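Local coordinates for sarcolemmal membrane-associated protein (PDB 6AR0), which is represented here by its FHA domain and joins the striatin-interacting phosphatase and kinase (STRIPAK) complex, which dephosphorylates STK3 and so restrains Hippo signalling, at residues F46-L51 against H118-V122. Numbering follows the deposited sequence.
Sequences FDCKVL and HGCIV
Build F46-L51 as the end of strand 44-46 running into a type I beta turn, C48 to L51, closed by a weak L51 N to C48 O hydrogen bond of 3.4 Å. Lay it over H118-V122, an interrupted part of strand 117-128, with K49 CA 7.0 Å from H118 CA and V50 CA 6.1 Å from C120 CA. The loop leaving edge strand 44-46 of one sheet packs on strand 117-128 of the other, across the FHA beta sandwich.

The apolar part centres on I121 (rotamer m,m), whose CG2 sits over the F46 ring, 4.1 Å from the centroid and 8° off the normal, a CH-pi contact; its CD1 is 3.8 Å from F46 CD1, and its CG1 touches L51 CD1 (3.8 Å) and C48 SG (3.9 Å). V50 CG2 packs on C120 CB at 3.8 Å.

Farther out, all-trans K49 makes a second CH-pi contact, its CD 3.7 Å above the H118 ring centroid, while NZ salt-bridges E111.

Water 1 links the backbones, accepting from K49 N (3.0 Å) and donating to G119 O (2.8 Å). N76 ND2 and R32 NH1 hydrogen-bond to V50 O and L51 O, tying the turn to FHA-motif loops, as in other FHA domains probably near the phosphopeptide-binding face. With no clear direct hydrogen bond, the pairing rests on apolar fit, while water 1 satisfies K49 N and G119 O.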
# COMPACT_ATOMS: atom_id res chain seq x y z
N PHE A 46 2.34 -7.76 -4.03
CA PHE A 46 3.77 -7.77 -3.79
C PHE A 46 4.25 -9.16 -3.39
O PHE A 46 3.64 -9.83 -2.54
CB PHE A 46 4.17 -6.78 -2.69
CG PHE A 46 3.81 -5.35 -3.01
CD1 PHE A 46 4.65 -4.56 -3.80
CD2 PHE A 46 2.63 -4.81 -2.55
CE1 PHE A 46 4.29 -3.26 -4.10
CE2 PHE A 46 2.28 -3.51 -2.87
CZ PHE A 46 3.12 -2.74 -3.64
N ASP A 47 5.35 -9.59 -4.00
CA ASP A 47 6.05 -10.78 -3.56
C ASP A 47 6.86 -10.36 -2.34
O ASP A 47 7.96 -9.80 -2.46
CB ASP A 47 6.93 -11.28 -4.69
CG ASP A 47 7.70 -12.51 -4.34
OD1 ASP A 47 7.51 -13.05 -3.22
OD2 ASP A 47 8.49 -12.95 -5.20
N CYS A 48 6.28 -10.58 -1.16
CA CYS A 48 6.86 -10.14 0.11
C CYS A 48 6.22 -10.96 1.21
O CYS A 48 4.99 -10.96 1.35
CB CYS A 48 6.58 -8.65 0.34
SG CYS A 48 7.20 -7.98 1.89
N LYS A 49 7.05 -11.65 1.99
CA LYS A 49 6.57 -12.66 2.92
C LYS A 49 5.66 -12.09 3.99
O LYS A 49 4.75 -12.78 4.47
CB LYS A 49 7.78 -13.34 3.58
CG LYS A 49 7.42 -14.55 4.40
CD LYS A 49 8.63 -15.21 5.01
CE LYS A 49 8.23 -16.42 5.82
NZ LYS A 49 9.37 -16.93 6.61
N VAL A 50 5.94 -10.86 4.43
CA VAL A 50 5.29 -10.33 5.62
C VAL A 50 3.91 -9.74 5.34
O VAL A 50 3.23 -9.33 6.29
CB VAL A 50 6.21 -9.34 6.37
CG1 VAL A 50 7.56 -9.98 6.71
CG2 VAL A 50 6.43 -8.08 5.57
N LEU A 51 3.47 -9.69 4.08
CA LEU A 51 2.13 -9.20 3.76
C LEU A 51 1.11 -10.31 3.91
O LEU A 51 1.39 -11.48 3.64
CB LEU A 51 2.04 -8.67 2.34
CG LEU A 51 2.38 -7.17 2.20
CD1 LEU A 51 3.84 -6.86 2.51
CD2 LEU A 51 2.02 -6.65 0.82
N HIS A 118 13.36 -10.80 7.06
CA HIS A 118 12.51 -10.55 5.90
C HIS A 118 12.03 -9.12 5.89
O HIS A 118 11.46 -8.64 6.88
CB HIS A 118 11.29 -11.46 5.96
CG HIS A 118 11.66 -12.90 5.91
ND1 HIS A 118 12.07 -13.50 4.74
CD2 HIS A 118 11.76 -13.83 6.88
CE1 HIS A 118 12.39 -14.76 4.99
NE2 HIS A 118 12.20 -14.99 6.28
N GLY A 119 12.20 -8.46 4.78
CA GLY A 119 11.81 -7.08 4.67
C GLY A 119 10.31 -6.90 4.40
O GLY A 119 9.57 -7.83 4.10
N CYS A 120 9.87 -5.65 4.51
CA CYS A 120 8.48 -5.25 4.30
C CYS A 120 8.42 -4.27 3.13
O CYS A 120 9.45 -3.82 2.61
CB CYS A 120 7.89 -4.62 5.57
SG CYS A 120 8.71 -3.12 6.12
N ILE A 121 7.21 -3.92 2.70
CA ILE A 121 7.06 -3.00 1.58
C ILE A 121 6.99 -1.59 2.14
O ILE A 121 6.13 -1.29 2.98
CB ILE A 121 5.81 -3.34 0.76
CG1 ILE A 121 5.94 -4.72 0.12
CG2 ILE A 121 5.53 -2.26 -0.28
CD1 ILE A 121 7.05 -4.86 -0.90
N VAL A 122 7.90 -0.72 1.70
CA VAL A 122 7.93 0.68 2.09
C VAL A 122 7.95 1.49 0.80
O VAL A 122 8.88 1.35 -0.01
CB VAL A 122 9.15 1.03 2.98
CG1 VAL A 122 9.01 2.45 3.51
CG2 VAL A 122 9.31 0.04 4.13
O HOH W 1 9.65 -10.32 2.77